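Nicotinate phosphoribosyltransferase (Saccharomyces cerevisiae, PDB 1VLP) catalyses the ATP-dependent formation of nicotinate ribonucleotide from nicotinate and phosphoribosyl diphosphate, the first step from nicotinic acid to NAD. Local coordinates at residues R306-D311 with C337-L342; I239-H244 with A277-T282. All coordinates share one frame; numbering follows the deposited sequence.

Interaction 1 of 2, residues R306-D311 with C337-L342; sequences RQDSGD and CYSDSL. With PO4 (phosphate ion), chain E.
Arg-306 pairs with Cys-337 and Gln-307 with Tyr-338 as neighbouring parallel strands, their CA atoms 4.6 and 4.8 Å apart. Gln-307 N donates to Cys-337 O at 2.7 Å, and Ser-339 N returns a bond to Gln-307 O at 3.0 Å. Arg-306 has CG anti to the backbone N (chi1 -171°), and its chain runs out beside Ser-339. There NE donates to Ser-339 OG at 2.9 Å. The bond is nearly straight, 166° at the hydrogen, and OG lies in the guanidinium plane. The same guanidinium forms a salt bridge through NH2 with Asp-308 OD1, its hydrogen bond weak, while Asp-308 OD2 is hydrogen-bonded to His-244 NE2. These are the C-terminal ends of two strands of a beta-alpha-beta unit, with helix 312-326 as the crossover, in the TIM-barrel-like domain of the NAPRTase family. Arg-306 probably binds nicotinate, as in related enzymes. On the other face of the sheet, Gln-307 OE1 sits at the edge of the Tyr-338 ring, 3.4 Å from CD1. OE1 also accepts from a water that Asp-340 N donates to. A second water joins Gln-307 NE2, Gly-310 O and Asp-340 OD2. Beyond Asp-340, Ser-341 N donates to O4 of a phosphate ion, probably from the crystallisation liquor, at 2.8 Å; Thr-367 N, at a probable phosphoribosyl diphosphate site, binds the same ion.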
loop_
_atom_site.group_PDB
_atom_site.type_symbol
_atom_site.label_atom_id
_atom_site.label_comp_id
_atom_site.label_asym_id
_atom_site.label_seq_id
_atom_site.Cartn_x
_atom_site.Cartn_y
_atom_site.Cartn_z
ATOM N N ARG A 306 -9.032 -4.247 8.327
ATOM C CA ARG A 306 -8.477 -2.953 7.822
ATOM C C ARG A 306 -9.604 -2.194 7.081
ATOM O O ARG A 306 -10.260 -2.746 6.167
ATOM C CB ARG A 306 -7.217 -3.154 6.920
ATOM C CG ARG A 306 -6.447 -1.818 6.539
ATOM C CD ARG A 306 -5.238 -2.152 5.581
ATOM N NE ARG A 306 -5.285 -1.278 4.395
ATOM C CZ ARG A 306 -4.941 -1.632 3.166
ATOM N NH1 ARG A 306 -4.466 -2.852 2.898
ATOM N NH2 ARG A 306 -5.049 -0.738 2.189
ATOM N N GLN A 307 -9.836 -0.943 7.507
ATOM C CA GLN A 307 -10.830 -0.046 6.913
ATOM C C GLN A 307 -10.108 0.849 5.855
ATOM O O GLN A 307 -9.148 1.531 6.174
ATOM C CB GLN A 307 -11.511 0.770 7.983
ATOM C CG GLN A 307 -12.642 1.696 7.500
ATOM C CD GLN A 307 -12.167 2.998 6.938
ATOM O OE1 GLN A 307 -11.327 3.694 7.546
ATOM N NE2 GLN A 307 -12.746 3.389 5.800
ATOM N N ASP A 308 -10.549 0.771 4.608
ATOM C CA ASP A 308 -9.868 1.395 3.503
ATOM C C ASP A 308 -10.784 2.209 2.585
ATOM O O ASP A 308 -10.270 2.861 1.656
ATOM C CB ASP A 308 -9.189 0.306 2.678
ATOM C CG ASP A 308 -8.057 0.841 1.800
ATOM O OD1 ASP A 308 -7.255 1.689 2.274
ATOM O OD2 ASP A 308 -7.982 0.366 0.647
ATOM N N SER A 309 -12.101 2.110 2.766
ATOM C CA SER A 309 -13.043 2.920 2.000
ATOM C C SER A 309 -14.368 3.123 2.704
ATOM O O SER A 309 -14.686 2.479 3.706
ATOM C CB SER A 309 -13.347 2.295 0.640
ATOM O OG SER A 309 -14.074 1.082 0.767
ATOM N N GLY A 310 -15.167 4.031 2.159
ATOM C CA GLY A 310 -16.458 4.316 2.738
ATOM C C GLY A 310 -16.333 5.201 3.945
ATOM O O GLY A 310 -15.283 5.739 4.227
ATOM N N ASP A 311 -17.415 5.331 4.683
ATOM C CA ASP A 311 -17.437 6.142 5.902
ATOM C C ASP A 311 -16.892 5.371 7.103
ATOM O O ASP A 311 -17.463 4.324 7.479
ATOM C CB ASP A 311 -18.854 6.600 6.194
ATOM C CG ASP A 311 -18.901 7.567 7.364
ATOM O OD1 ASP A 311 -19.002 7.098 8.497
ATOM O OD2 ASP A 311 -18.770 8.796 7.160
ATOM N N CYS A 337 -8.079 -1.243 11.777
ATOM C CA CYS A 337 -6.983 -0.400 11.292
ATOM C C CYS A 337 -7.533 0.529 10.186
ATOM O O CYS A 337 -7.978 0.070 9.151
ATOM C CB CYS A 337 -5.894 -1.272 10.720
ATOM S SG CYS A 337 -4.549 -0.228 10.085
ATOM N N TYR A 338 -7.551 1.818 10.473
ATOM C CA TYR A 338 -8.029 2.841 9.580
ATOM C C TYR A 338 -6.845 3.314 8.729
ATOM O O TYR A 338 -5.805 3.728 9.272
ATOM C CB TYR A 338 -8.551 4.017 10.387
ATOM C CG TYR A 338 -9.692 3.673 11.325
ATOM C CD1 TYR A 338 -11.000 3.708 10.920
ATOM C CD2 TYR A 338 -9.435 3.292 12.630
ATOM C CE1 TYR A 338 -12.020 3.405 11.795
ATOM C CE2 TYR A 338 -10.451 2.951 13.516
ATOM C CZ TYR A 338 -11.756 3.013 13.085
ATOM O OH TYR A 338 -12.731 2.690 13.989
ATOM N N SER A 339 -6.996 3.225 7.410
ATOM C CA SER A 339 -5.844 3.487 6.537
ATOM C C SER A 339 -6.118 4.348 5.307
ATOM O O SER A 339 -5.264 4.396 4.409
ATOM C CB SER A 339 -5.228 2.136 6.110
ATOM O OG SER A 339 -6.122 1.414 5.262
ATOM N N ASP A 340 -7.291 4.975 5.229
ATOM C CA ASP A 340 -7.716 5.677 4.001
ATOM C C ASP A 340 -7.518 7.166 4.166
ATOM O O ASP A 340 -8.378 7.828 4.754
ATOM C CB ASP A 340 -9.183 5.378 3.685
ATOM C CG ASP A 340 -9.671 6.052 2.391
ATOM O OD1 ASP A 340 -8.808 6.427 1.543
ATOM O OD2 ASP A 340 -10.903 6.205 2.241
ATOM N N SER A 341 -6.407 7.701 3.640
ATOM C CA SER A 341 -6.189 9.131 3.523
ATOM C C SER A 341 -6.309 9.869 4.861
ATOM O O SER A 341 -7.012 10.857 5.024
ATOM C CB SER A 341 -7.185 9.697 2.494
ATOM O OG SER A 341 -7.187 8.916 1.298
ATOM N N LEU A 342 -5.592 9.337 5.837
ATOM C CA LEU A 342 -5.670 9.851 7.212
ATOM C C LEU A 342 -4.797 11.075 7.430
ATOM O O LEU A 342 -3.795 11.277 6.728
ATOM C CB LEU A 342 -5.165 8.787 8.171
ATOM C CG LEU A 342 -6.181 7.707 8.487
ATOM C CD1 LEU A 342 -5.516 6.687 9.284
ATOM C CD2 LEU A 342 -7.367 8.287 9.257
HETATM P P PO4 E . -3.008 7.493 1.903
HETATM O O1 PO4 E . -1.599 7.002 2.105
HETATM O O2 PO4 E . -3.217 8.930 2.287
HETATM O O3 PO4 E . -3.393 7.428 0.418
HETATM O O4 PO4 E . -4.023 6.616 2.607
HETATM O O HOH W 1 -9.402 5.527 7.183
HETATM O O HOH W 2 -12.477 5.929 4.511
#

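Interaction 2 of 2, residues I239-H244 with A277-T282; sequences IGTVAH and AGLALT
Leu-279 O accepts a hydrogen bond at 2.8 Å from a water, which also donates to Ala-277 O and accepts from Val-242 N. A second water accepts from Leu-279 N and donates to Gly-240 O. It also lies 3.2 Å from Thr-241 OG1. The two backbones are thus joined through water. The side chains carry most of the direct contact. Thr-241 and Leu-279 cross at about a right angle, with Thr-241 OG1 3.5 Å from Leu-279 CD1. Val-242 lays CG1 against Leu-281 CB at 3.7 Å. Leu-281 has CG anti to the backbone N (chi1 -163°), and its CD2 reaches over one face of the His-244 ring. This is a CH-pi contact, 3.5 Å from the ring centroid and 13° off the normal. The ring is fixed at both nitrogens, ND1 by Thr-284 OG1 and NE2 by Asp-308 OD2. An alanine in place of His-244 would probably leave Asp-308 and Thr-284 without this partner and open a gap over Leu-281 CD2. By similarity, Thr-241 probably binds nicotinate and His-244 is probably the autophosphorylated histidine, unmodified here, so the contact lines the probable active site. The loop after helix 228-234 leads to helix 244-254. It packs against the weakly bonded strand 279-281, next to strand 304-307 in the parallel sheet.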
loop_
_atom_site.group_PDB
_atom_site.type_symbol
_atom_site.label_atom_id
_atom_site.label_comp_id
_atom_site.label_asym_id
_atom_site.label_seq_id
_atom_site.Cartn_x
_atom_site.Cartn_y
_atom_site.Cartn_z
ATOM N N ILE A 239 5.494 -3.163 8.889
ATOM C CA ILE A 239 4.045 -3.380 9.118
ATOM C C ILE A 239 3.384 -3.642 7.752
ATOM O O ILE A 239 3.607 -2.903 6.774
ATOM C CB ILE A 239 3.396 -2.146 9.824
ATOM C CG1 ILE A 239 4.108 -1.811 11.152
ATOM C CG2 ILE A 239 1.875 -2.349 10.085
ATOM C CD1 ILE A 239 4.118 -2.931 12.172
ATOM N N GLY A 240 2.547 -4.660 7.693
ATOM C CA GLY A 240 1.801 -4.998 6.455
ATOM C C GLY A 240 0.509 -5.735 6.712
ATOM O O GLY A 240 0.301 -6.330 7.790
ATOM N N THR A 241 -0.394 -5.667 5.738
ATOM C CA THR A 241 -1.691 -6.373 5.751
ATOM C C THR A 241 -1.806 -7.071 4.365
ATOM O O THR A 241 -0.994 -6.843 3.509
ATOM C CB THR A 241 -2.858 -5.295 5.979
ATOM O OG1 THR A 241 -2.969 -4.967 7.363
ATOM C CG2 THR A 241 -4.239 -5.717 5.488
ATOM N N VAL A 242 -2.804 -7.923 4.145
ATOM C CA VAL A 242 -3.160 -8.278 2.780
ATOM C C VAL A 242 -3.592 -7.005 1.989
ATOM O O VAL A 242 -4.085 -6.017 2.569
ATOM C CB VAL A 242 -4.257 -9.328 2.785
ATOM C CG1 VAL A 242 -5.624 -8.680 3.123
ATOM C CG2 VAL A 242 -4.261 -10.075 1.447
ATOM N N ALA A 243 -3.413 -7.017 0.657
ATOM C CA ALA A 243 -3.828 -5.894 -0.185
ATOM C C ALA A 243 -5.036 -6.324 -1.029
ATOM O O ALA A 243 -5.299 -7.512 -1.141
ATOM C CB ALA A 243 -2.690 -5.465 -1.125
ATOM N N HIS A 244 -5.739 -5.372 -1.618
ATOM C CA HIS A 244 -6.897 -5.695 -2.492
ATOM C C HIS A 244 -6.530 -6.625 -3.606
ATOM O O HIS A 244 -7.354 -7.459 -3.981
ATOM C CB HIS A 244 -7.567 -4.457 -3.090
ATOM C CG HIS A 244 -8.161 -3.528 -2.081
ATOM N ND1 HIS A 244 -9.277 -3.842 -1.337
ATOM C CD2 HIS A 244 -7.753 -2.303 -1.659
ATOM C CE1 HIS A 244 -9.547 -2.830 -0.522
ATOM N NE2 HIS A 244 -8.639 -1.882 -0.706
ATOM N N ALA A 277 -2.314 -14.502 10.068
ATOM C CA ALA A 277 -3.296 -14.058 9.080
ATOM C C ALA A 277 -3.333 -12.506 8.992
ATOM O O ALA A 277 -3.431 -11.982 7.924
ATOM C CB ALA A 277 -4.640 -14.588 9.407
ATOM N N GLY A 278 -3.177 -11.835 10.118
ATOM C CA GLY A 278 -3.125 -10.387 10.203
ATOM C C GLY A 278 -4.500 -9.750 10.234
ATOM O O GLY A 278 -5.419 -10.228 10.878
ATOM N N LEU A 279 -4.614 -8.629 9.553
ATOM C CA LEU A 279 -5.862 -7.926 9.434
ATOM C C LEU A 279 -6.561 -8.243 8.121
ATOM O O LEU A 279 -5.952 -8.247 7.039
ATOM C CB LEU A 279 -5.643 -6.414 9.548
ATOM C CG LEU A 279 -4.987 -5.919 10.818
ATOM C CD1 LEU A 279 -4.475 -4.530 10.520
ATOM C CD2 LEU A 279 -5.950 -5.917 11.974
ATOM N N ALA A 280 -7.864 -8.465 8.198
ATOM C CA ALA A 280 -8.627 -8.767 7.012
ATOM C C ALA A 280 -9.047 -7.477 6.292
ATOM O O ALA A 280 -9.505 -6.552 6.892
ATOM C CB ALA A 280 -9.846 -9.604 7.351
ATOM N N LEU A 281 -8.883 -7.446 4.977
ATOM C CA LEU A 281 -9.386 -6.384 4.126
ATOM C C LEU A 281 -10.768 -6.752 3.562
ATOM O O LEU A 281 -10.901 -7.616 2.708
ATOM C CB LEU A 281 -8.380 -6.167 2.996
ATOM C CG LEU A 281 -8.443 -4.894 2.187
ATOM C CD1 LEU A 281 -8.474 -3.613 3.059
ATOM C CD2 LEU A 281 -7.261 -4.873 1.233
ATOM N N THR A 282 -11.807 -6.092 4.064
ATOM C CA THR A 282 -13.179 -6.563 3.874
ATOM C C THR A 282 -13.952 -5.967 2.704
ATOM O O THR A 282 -15.009 -6.505 2.337
ATOM C CB THR A 282 -14.008 -6.323 5.169
ATOM O OG1 THR A 282 -14.208 -4.931 5.345
ATOM C CG2 THR A 282 -13.264 -6.828 6.418
HETATM O O HOH W 3 -2.096 -7.689 8.691
HETATM O O HOH W 4 -3.575 -9.608 6.417
#

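From the N terminus, interaction 2 comes first. It brings the loop before helix 244-254 back to strand 279-281, closing a largely helical loop. Interaction 1 follows in series and closes a second loop, the crossover from strand 304-307 through helix 312-326 to strand 335-338. The two neither nest nor cross. They meet in the same parallel sheet, where 279-281 and 304-307 are neighbours. A backbone hydrogen bond from Arg-306 N to Ala-280 O joins them there, and the two contacts also meet through His-244 and Asp-308. Leu-279 also packs on Cys-337. Together they place Thr-241 and Arg-306, both probably nicotinate-binding by similarity, side by side.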